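Local atomic coordinates of possible thiamine biosynthesis enzyme (PDB entry 2X7Q), a protein that is of unknown function but has the periplasmic binding protein fold and probably binds a small solute, possibly one linked to thiamine biosynthesis. Residues L30-A33 and Q34-G37; S55-L58 and I59-N63; S124-S128 and G129-M133; N265-I268 and G269-P272. The protein carries 1 engineered substitution. All blocks are in the same frame, centred on the assembly; numbering follows the deposited sequence.

Contact 1 of 4, residues L30-A33 and Q34-G37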
loop_
_atom_site.group_PDB
_atom_site.type_symbol
_atom_site.label_atom_id
_atom_site.label_comp_id
_atom_site.label_asym_id
_atom_site.label_seq_id
_atom_site.Cartn_x
_atom_site.Cartn_y
_atom_site.Cartn_z
ATOM N N LEU A 30 4.378 1.630 13.089
ATOM C CA LEU A 30 5.170 2.850 12.989
ATOM C C LEU A 30 4.926 3.755 14.190
ATOM O O LEU A 30 5.858 4.349 14.729
ATOM C CB LEU A 30 4.843 3.600 11.696
ATOM C CG LEU A 30 5.146 2.882 10.380
ATOM C CD1 LEU A 30 4.722 3.736 9.194
ATOM C CD2 LEU A 30 6.619 2.539 10.292
ATOM N N PHE A 31 3.669 3.850 14.609
ATOM C CA PHE A 31 3.299 4.696 15.737
ATOM C C PHE A 31 3.930 4.227 17.045
ATOM O O PHE A 31 4.545 5.015 17.763
ATOM C CB PHE A 31 1.778 4.759 15.882
ATOM C CG PHE A 31 1.318 5.269 17.218
ATOM C CD1 PHE A 31 1.366 6.623 17.514
ATOM C CD2 PHE A 31 0.839 4.393 18.179
ATOM C CE1 PHE A 31 0.946 7.091 18.745
ATOM C CE2 PHE A 31 0.416 4.856 19.410
ATOM C CZ PHE A 31 0.470 6.207 19.693
ATOM N N PHE A 32 3.768 2.943 17.352
ATOM C CA PHE A 32 4.286 2.381 18.597
ATOM C C PHE A 32 5.808 2.479 18.683
ATOM O O PHE A 32 6.365 2.608 19.771
ATOM C CB PHE A 32 3.827 0.929 18.772
ATOM C CG PHE A 32 2.384 0.792 19.184
ATOM C CD1 PHE A 32 1.434 0.307 18.298
ATOM C CD2 PHE A 32 1.978 1.156 20.458
ATOM C CE1 PHE A 32 0.109 0.182 18.680
ATOM C CE2 PHE A 32 0.654 1.035 20.843
ATOM C CZ PHE A 32 -0.280 0.548 19.952
ATOM N N ALA A 33 6.475 2.413 17.535
ATOM C CA ALA A 33 7.922 2.585 17.486
ATOM C C ALA A 33 8.311 3.966 18.007
ATOM O O ALA A 33 9.348 4.130 18.647
ATOM C CB ALA A 33 8.435 2.384 16.071
ATOM N N GLN A 34 7.468 4.955 17.725
ATOM C CA GLN A 34 7.691 6.319 18.190
ATOM C C GLN A 34 7.259 6.469 19.647
ATOM O O GLN A 34 7.938 7.118 20.442
ATOM C CB GLN A 34 6.931 7.315 17.309
ATOM C CG GLN A 34 7.100 8.773 17.716
ATOM C CD GLN A 34 6.282 9.720 16.855
ATOM O OE1 GLN A 34 6.812 10.375 15.957
ATOM N NE2 GLN A 34 4.986 9.796 17.127
ATOM N N GLN A 35 6.125 5.862 19.987
ATOM C CA GLN A 35 5.602 5.901 21.349
ATOM C C GLN A 35 6.599 5.315 22.343
ATOM O O GLN A 35 6.810 5.868 23.423
ATOM C CB GLN A 35 4.277 5.141 21.438
ATOM C CG GLN A 35 3.639 5.159 22.820
ATOM C CD GLN A 35 2.462 4.207 22.934
ATOM O OE1 GLN A 35 1.305 4.630 22.961
ATOM N NE2 GLN A 35 2.753 2.913 22.999
ATOM N N GLN A 36 7.209 4.194 21.972
ATOM C CA GLN A 36 8.159 3.511 22.842
ATOM C C GLN A 36 9.570 4.065 22.673
ATOM O O GLN A 36 10.515 3.585 23.299
ATOM C CB GLN A 36 8.140 2.004 22.580
ATOM C CG GLN A 36 6.777 1.361 22.786
ATOM C CD GLN A 36 6.268 1.515 24.206
ATOM O OE1 GLN A 36 5.108 1.860 24.427
ATOM N NE2 GLN A 36 7.137 1.261 25.177
ATOM N N GLY A 37 9.704 5.078 21.822
ATOM C CA GLY A 37 10.975 5.751 21.622
ATOM C C GLY A 37 12.048 4.884 20.990
ATOM O O GLY A 37 13.235 5.060 21.265
#

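Contact 2 of 4, residues S55-L58 and I59-N63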
loop_
_atom_site.group_PDB
_atom_site.type_symbol
_atom_site.label_atom_id
_atom_site.label_comp_id
_atom_site.label_asym_id
_atom_site.label_seq_id
_atom_site.Cartn_x
_atom_site.Cartn_y
_atom_site.Cartn_z
ATOM N N SER A 55 -0.295 5.841 -2.159
ATOM C CA SER A 55 1.074 5.672 -2.639
ATOM C C SER A 55 1.407 6.572 -3.824
ATOM O O SER A 55 2.575 6.871 -4.078
ATOM C CB SER A 55 1.326 4.209 -3.020
ATOM O OG SER A 55 1.085 3.342 -1.925
ATOM N N GLY A 56 0.378 6.991 -4.552
ATOM C CA GLY A 56 0.563 7.865 -5.696
ATOM C C GLY A 56 1.399 9.081 -5.348
ATOM O O GLY A 56 2.320 9.443 -6.081
ATOM N N ARG A 57 1.082 9.709 -4.219
ATOM C CA ARG A 57 1.802 10.894 -3.773
ATOM C C ARG A 57 3.131 10.501 -3.139
ATOM O O ARG A 57 4.100 11.259 -3.187
ATOM C CB ARG A 57 0.961 11.696 -2.774
ATOM C CG ARG A 57 1.533 13.070 -2.442
ATOM C CD ARG A 57 0.866 13.686 -1.219
ATOM N NE ARG A 57 1.334 15.049 -0.975
ATOM C CZ ARG A 57 1.077 15.746 0.128
ATOM N NH1 ARG A 57 0.359 15.213 1.108
ATOM N NH2 ARG A 57 1.544 16.980 0.258
ATOM N N LEU A 58 3.166 9.313 -2.544
ATOM C CA LEU A 58 4.389 8.783 -1.950
ATOM C C LEU A 58 5.525 8.752 -2.968
ATOM O O LEU A 58 6.640 9.183 -2.676
ATOM C CB LEU A 58 4.152 7.377 -1.391
ATOM C CG LEU A 58 3.149 7.244 -0.243
ATOM C CD1 LEU A 58 3.086 5.804 0.250
ATOM C CD2 LEU A 58 3.514 8.181 0.892
ATOM N N ILE A 59 5.236 8.242 -4.161
ATOM C CA ILE A 59 6.235 8.175 -5.221
ATOM C C ILE A 59 6.653 9.574 -5.672
ATOM O O ILE A 59 7.831 9.826 -5.932
ATOM C CB ILE A 59 5.730 7.371 -6.436
ATOM C CG1 ILE A 59 5.373 5.942 -6.025
ATOM C CG2 ILE A 59 6.777 7.359 -7.540
ATOM C CD1 ILE A 59 4.846 5.092 -7.161
ATOM N N ASN A 60 5.683 10.479 -5.766
ATOM C CA ASN A 60 5.962 11.861 -6.135
ATOM C C ASN A 60 6.884 12.539 -5.124
ATOM O O ASN A 60 7.784 13.292 -5.494
ATOM C CB ASN A 60 4.661 12.656 -6.277
ATOM C CG ASN A 60 3.843 12.225 -7.474
ATOM O OD1 ASN A 60 4.334 11.519 -8.352
ATOM N ND2 ASN A 60 2.587 12.654 -7.517
ATOM N N LEU A 61 6.652 12.264 -3.845
ATOM C CA LEU A 61 7.467 12.826 -2.776
ATOM C C LEU A 61 8.898 12.295 -2.843
ATOM O O LEU A 61 9.849 13.018 -2.551
ATOM C CB LEU A 61 6.846 12.517 -1.412
ATOM C CG LEU A 61 5.461 13.113 -1.148
ATOM C CD1 LEU A 61 4.901 12.622 0.177
ATOM C CD2 LEU A 61 5.511 14.634 -1.183
ATOM N N LEU A 62 9.045 11.032 -3.227
ATOM C CA LEU A 62 10.366 10.435 -3.388
ATOM C C LEU A 62 11.080 11.043 -4.588
ATOM O O LEU A 62 12.290 11.265 -4.556
ATOM C CB LEU A 62 10.258 8.918 -3.557
ATOM C CG LEU A 62 9.742 8.129 -2.353
ATOM C CD1 LEU A 62 9.658 6.647 -2.683
ATOM C CD2 LEU A 62 10.634 8.360 -1.146
ATOM N N ASN A 63 10.320 11.318 -5.643
ATOM C CA ASN A 63 10.871 11.904 -6.859
ATOM C C ASN A 63 11.353 13.335 -6.656
ATOM O O ASN A 63 12.337 13.754 -7.259
ATOM C CB ASN A 63 9.841 11.854 -7.990
ATOM C CG ASN A 63 9.553 10.440 -8.458
ATOM O OD1 ASN A 63 10.260 9.498 -8.101
ATOM N ND2 ASN A 63 8.510 10.286 -9.268
#

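Contact 3 of 4, residues S124-S128 and G129-M133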
loop_
_atom_site.group_PDB
_atom_site.type_symbol
_atom_site.label_atom_id
_atom_site.label_comp_id
_atom_site.label_asym_id
_atom_site.label_seq_id
_atom_site.Cartn_x
_atom_site.Cartn_y
_atom_site.Cartn_z
ATOM N N SER A 124 -9.644 6.629 -7.339
ATOM C CA SER A 124 -9.090 7.821 -6.718
ATOM C C SER A 124 -8.224 8.556 -7.733
ATOM O O SER A 124 -8.411 9.745 -7.975
ATOM C CB SER A 124 -8.268 7.449 -5.484
ATOM O OG SER A 124 -7.210 6.563 -5.814
ATOM N N ARG A 125 -7.284 7.830 -8.328
ATOM C CA ARG A 125 -6.391 8.388 -9.339
ATOM C C ARG A 125 -5.946 7.296 -10.302
ATOM O O ARG A 125 -5.984 6.110 -9.969
ATOM C CB ARG A 125 -5.173 9.030 -8.666
ATOM C CG ARG A 125 -4.242 8.015 -8.034
ATOM C CD ARG A 125 -3.285 8.658 -7.043
ATOM N NE ARG A 125 -2.489 7.643 -6.364
ATOM C CZ ARG A 125 -2.910 6.945 -5.315
ATOM N NH1 ARG A 125 -4.120 7.160 -4.817
ATOM N NH2 ARG A 125 -2.122 6.032 -4.764
ATOM N N ILE A 126 -5.514 7.701 -11.491
ATOM C CA ILE A 126 -5.010 6.749 -12.469
ATOM C C ILE A 126 -3.682 6.170 -11.995
ATOM O O ILE A 126 -2.765 6.911 -11.643
ATOM C CB ILE A 126 -4.813 7.396 -13.853
ATOM C CG1 ILE A 126 -6.136 7.954 -14.375
ATOM C CG2 ILE A 126 -4.242 6.388 -14.838
ATOM C CD1 ILE A 126 -7.196 6.902 -14.615
ATOM N N GLY A 127 -3.582 4.843 -11.983
ATOM C CA GLY A 127 -2.361 4.176 -11.566
ATOM C C GLY A 127 -2.370 3.762 -10.108
ATOM O O GLY A 127 -1.438 3.114 -9.640
ATOM N N SER A 128 -3.425 4.137 -9.390
ATOM C CA SER A 128 -3.555 3.783 -7.983
ATOM C C SER A 128 -3.930 2.319 -7.820
ATOM O O SER A 128 -4.095 1.602 -8.804
ATOM C CB SER A 128 -4.605 4.655 -7.307
ATOM O OG SER A 128 -5.892 4.411 -7.833
ATOM N N GLY A 129 -4.046 1.876 -6.573
ATOM C CA GLY A 129 -4.448 0.512 -6.287
ATOM C C GLY A 129 -5.854 0.235 -6.783
ATOM O O GLY A 129 -6.126 -0.824 -7.346
ATOM N N SER A 130 -6.750 1.194 -6.572
ATOM C CA SER A 130 -8.135 1.063 -7.008
ATOM C C SER A 130 -8.218 0.938 -8.527
ATOM O O SER A 130 -9.155 0.345 -9.061
ATOM C CB SER A 130 -8.960 2.261 -6.539
ATOM O OG SER A 130 -8.470 3.469 -7.086
ATOM N N TYR A 131 -7.235 1.508 -9.217
ATOM C CA TYR A 131 -7.179 1.442 -10.672
ATOM C C TYR A 131 -6.538 0.138 -11.138
ATOM O O TYR A 131 -7.100 -0.581 -11.960
ATOM C CB TYR A 131 -6.407 2.640 -11.231
ATOM C CG TYR A 131 -6.125 2.553 -12.715
ATOM C CD1 TYR A 131 -4.911 2.067 -13.182
ATOM C CD2 TYR A 131 -7.073 2.955 -13.646
ATOM C CE1 TYR A 131 -4.648 1.983 -14.536
ATOM C CE2 TYR A 131 -6.820 2.873 -15.003
ATOM C CZ TYR A 131 -5.606 2.388 -15.443
ATOM O OH TYR A 131 -5.349 2.306 -16.790
ATOM N N VAL A 132 -5.356 -0.159 -10.608
ATOM C CA VAL A 132 -4.620 -1.360 -10.988
ATOM C C VAL A 132 -5.413 -2.633 -10.701
ATOM O O VAL A 132 -5.493 -3.526 -11.543
ATOM C CB VAL A 132 -3.263 -1.438 -10.262
ATOM C CG1 VAL A 132 -2.688 -2.843 -10.354
ATOM C CG2 VAL A 132 -2.297 -0.411 -10.828
HETATM N N MSE A 133 -6.004 -2.704 -9.514
HETATM C CA MSE A 133 -6.738 -3.891 -9.090
HETATM C C MSE A 133 -7.982 -4.152 -9.932
HETATM O O MSE A 133 -8.486 -5.271 -9.960
HETATM C CB MSE A 133 -7.118 -3.791 -7.610
HETATM C CG MSE A 133 -5.945 -3.923 -6.655
HETATM SE SE MSE A 133 -4.988 -5.604 -6.902
HETATM C CE MSE A 133 -6.453 -6.833 -6.598
HETATM O O HOH W 1 -6.442 3.613 -4.568
#

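Contact 4 of 4, residues N265-I268 and G269-P272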
loop_
_atom_site.group_PDB
_atom_site.type_symbol
_atom_site.label_atom_id
_atom_site.label_comp_id
_atom_site.label_asym_id
_atom_site.label_seq_id
_atom_site.Cartn_x
_atom_site.Cartn_y
_atom_site.Cartn_z
ATOM N N ASN A 265 5.849 -7.863 8.684
ATOM C CA ASN A 265 7.109 -8.579 8.524
ATOM C C ASN A 265 7.990 -8.454 9.762
ATOM O O ASN A 265 8.767 -7.512 9.885
ATOM C CB ASN A 265 7.860 -8.075 7.289
ATOM C CG ASN A 265 9.124 -8.866 7.009
ATOM O OD1 ASN A 265 9.346 -9.930 7.586
ATOM N ND2 ASN A 265 9.961 -8.346 6.119
ATOM N N SER A 266 7.865 -9.412 10.676
ATOM C CA SER A 266 8.647 -9.401 11.906
ATOM C C SER A 266 10.123 -9.643 11.616
ATOM O O SER A 266 10.977 -9.428 12.475
ATOM C CB SER A 266 8.130 -10.458 12.880
ATOM O OG SER A 266 8.317 -11.762 12.367
ATOM N N ARG A 267 10.417 -10.084 10.398
ATOM C CA ARG A 267 11.787 -10.388 10.004
ATOM C C ARG A 267 12.393 -9.249 9.189
ATOM O O ARG A 267 13.503 -9.370 8.669
ATOM C CB ARG A 267 11.833 -11.689 9.201
ATOM C CG ARG A 267 11.113 -12.850 9.854
ATOM C CD ARG A 267 11.649 -13.129 11.248
ATOM N NE ARG A 267 13.085 -13.387 11.237
ATOM C CZ ARG A 267 13.944 -12.868 12.107
ATOM N NH1 ARG A 267 13.516 -12.058 13.067
ATOM N NH2 ARG A 267 15.235 -13.157 12.021
ATOM N N ILE A 268 11.664 -8.141 9.087
ATOM C CA ILE A 268 12.116 -6.999 8.296
ATOM C C ILE A 268 13.499 -6.519 8.742
ATOM O O ILE A 268 13.708 -6.183 9.911
ATOM C CB ILE A 268 11.098 -5.834 8.329
ATOM C CG1 ILE A 268 11.517 -4.722 7.364
ATOM C CG2 ILE A 268 10.925 -5.300 9.746
ATOM C CD1 ILE A 268 10.545 -3.555 7.315
ATOM N N GLY A 269 14.444 -6.513 7.807
ATOM C CA GLY A 269 15.802 -6.090 8.093
ATOM C C GLY A 269 16.708 -7.237 8.500
ATOM O O GLY A 269 17.933 -7.121 8.443
ATOM N N LYS A 270 16.104 -8.348 8.914
ATOM C CA LYS A 270 16.864 -9.518 9.340
ATOM C C LYS A 270 17.112 -10.469 8.171
ATOM O O LYS A 270 18.114 -11.185 8.143
ATOM C CB LYS A 270 16.139 -10.254 10.471
ATOM C CG LYS A 270 15.839 -9.391 11.688
ATOM C CD LYS A 270 17.086 -8.668 12.177
ATOM C CE LYS A 270 16.808 -7.865 13.442
ATOM N NZ LYS A 270 17.856 -6.835 13.685
ATOM N N THR A 271 16.194 -10.465 7.211
ATOM C CA THR A 271 16.303 -11.322 6.036
ATOM C C THR A 271 15.790 -10.595 4.795
ATOM O O THR A 271 14.856 -9.801 4.884
ATOM C CB THR A 271 15.523 -12.636 6.229
ATOM O OG1 THR A 271 15.793 -13.527 5.139
ATOM C CG2 THR A 271 14.027 -12.365 6.303
ATOM N N PRO A 272 16.413 -10.854 3.635
ATOM C CA PRO A 272 16.001 -10.224 2.376
ATOM C C PRO A 272 14.527 -10.479 2.082
ATOM O O PRO A 272 13.982 -11.496 2.514
ATOM C CB PRO A 272 16.870 -10.931 1.332
ATOM C CG PRO A 272 18.069 -11.379 2.084
ATOM C CD PRO A 272 17.589 -11.723 3.461
HETATM O O HOH W 2 12.278 -9.324 4.999
#

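Contact 1 of 4, residues L30-A33 and Q34-G37
The carbonyl oxygen of Phe31 is gripped by two successive backbone amides in the last turn of helix 28-35, which ends in a Schellman motif at Gly37. The N of Gln35 reaches Phe31 O at 2.9 Å with a nearly straight N-H (160°), the ordinary helical bond, while the N of Gln34 gives the same oxygen only a weak second bond. One residue further on, Gln36 N bonds Phe32 O at 2.8 Å. The chain then turns with positive phi at Gly37, whose N bonds back to Gln34 O at 3.0 Å and closes the helix end.

The exposed Gln35 side chain lies along the flank of two touching rings, its two amide branches meeting one ring each. Its CG lies opposite the backbone N (chi1 -179°) and the chain beyond is extended, which carries the amide out beside both phenylalanines. Gln35 NE2 meets the edge of the Phe32 ring, in its plane, 3.2 Å from CD2, and the amide stands steeply to that ring (74° between planes). The other branch, Gln35 OE1, approaches Phe31 CE2 to 3.7 Å. Between the rings, Phe31 CD2 sits over the centre of the Phe32 ring. Tyr243 stacks on Phe31, and Tyr232 of helix 216-235 meets Phe32, so the aromatic pair joins this helix to the helices beside it. A bent bond from Gln35 NE2 to a lone pair of Gln36 OE1 (2.9 Å), its acceptor tilted from the Gln35 amide plane, helps to orient that amide.

Contact 2 of 4, residues S55-L58 and I59-N63
Arg57 and Leu61 meet through both backbone and side chain, one turn apart on helix 55-63. Three i to i+4 backbone hydrogen bonds define the geometry: Leu61 N to Arg57 O at 2.8 Å, Ile59 N to Ser55 O at 3.0 Å and Leu62 N to Leu58 O at 3.1 Å. Their N-H angles, from 149° to 160°, fit a regular alpha helix.

The apolar contact is between Arg57 and Leu61. Arg57 has its CG opposite the backbone N (chi1 -170°) and runs extended to NE; this sends the stem past Leu61 at a slant, and the two CG atoms come within 4.1 Å.

Other side-chain carbons pack against carbonyl oxygens one turn back: Leu61 CG on Arg57 O at 3.1 Å, Leu62 CG on Leu58 O at 3.3 Å and Ile59 CG1 on Ser55 O at 3.5 Å. The Asn60 amide likewise makes a van der Waals contact by its CG with Gly56 O at 3.5 Å.

Two polar side chains look to other partners: Ser55 OG bonds Leu73 N, and Arg57 NH1 makes a long, weak ion pair with Glu53.

Leu58 and Leu61 both rest on Ala20 of strand 17-21, whereas Ile59 and Leu62 face Phe77 of helix 74-82. Helix 55-63 thus links parallel strands 46-50 and 69-73 across the intervening strand 17-21, a beta-alpha-beta crossover in the 2-1-3-5-4 sheet of a periplasmic binding protein lobe.

Contact 3 of 4, residues S124-S128 and G129-M133
Ile126 and Tyr131 lean on each other at a slant where a type II turn, Arg125 to Ser128, runs into helix 129-141. The isoleucine CG2 stands over the centre of one face of the tyrosine ring, and its CD1 touches Tyr131 CE2 at 4.1 Å. The ring gets there because its CG is placed opposite the backbone N (chi1 172°), which swings it back over the turn; Gly127 N approaches the ring obliquely, 3.3 Å from Tyr131 CD1.

The hydroxyls of Ser128, just before the helix, and Ser130, in its first turn, turn to each other. Each OG is tucked between its own backbone N and carbonyl carbon (chi1 65° in Ser128), and the hydroxyls form a directed chain: Ser130 OG donates to Ser128 OG at 2.8 Å, and Ser128 OG donates to Arg125 O at 2.7 Å. Ser128 is the N-cap, its OG also accepting a weak bond from Tyr131 N at 3.5 Å, while Val132 N binds Ser128 O almost straight (174°) at 2.8 Å. Ser124 N adds a weak bond to Ser130 OG. A water accepts from Ser130 N at 3.2 Å and also bonds Ser124 OG, bridging loop and helix.

In the fold, this loop carries the chain from strand 120-123 into helix 129-141. Tyr131 meets Phe135 edge-to-face, touches Phe149 of strand 148-151 and packs on Val123, while Ser124 lies against Trp176 of strand 173-177.

Contact 4 of 4, residues N265-I268 and G269-P272
Arg267 O joins the two halves of this loop, taking hydrogen bonds from Lys270 N at 2.8 Å and Thr271 N at 3.3 Å. Lys270 N sits 37° above the carbonyl plane, whereas Thr271 N lies close to the extension of the C=O bond.

Asn265 closes the preceding turn with two acceptors. Its OD1 takes a bent bond from Arg267 N at 3.0 Å, the donor standing 55° above the side-chain carbonyl plane, and its backbone O accepts from Ile268 N at 3.1 Å. Asn265 ND2 bonds Thr93 O and donates to a water at 2.8 Å, which donates to Thr271 O at 2.6 Å. Gly269 N bonds Asp92 OD1 of strand 88-95, and Ile268 O accepts from Asn227 ND2 of helix 216-235.

Side-chain contact is limited. The Arg267 guanidinium, folded back by bends at chi2 and chi3, has Lys270 CB above one face, offset toward the rim and 3.4 Å from NH2; the side chains cross at about a right angle. Thr271 CG2 meets Arg267 CB at 3.7 Å.

Between helices 252-259 and 275-289 the loop thus makes two consecutive turns: type I from Asn265 to Ile268, with the Asx turn, then type II-like from Arg267 to Lys270, Gly269 third.

Contacts 1, 2 and 3 are partly buried and involve helices, contact 1 at a C-terminal end, contact 2 along a body and contact 3 at an N-terminal cap; contact 4 is a surface loop without helix. Contacts 1 and 4, whose centres lie about 18 Å apart, share helix 216-235 as a neighbour but do not touch. Contact 2 packs on the sheet containing strand 17-21 and contact 3 belongs to the sheet containing strand 120-123, so they represent the two sheets. The chemistry differs accordingly: aromatic rings with an amide in 30-37, aliphatic leucines in 55-63, serine hydroxyls in 124-133, and backbone bonds with water in 265-272.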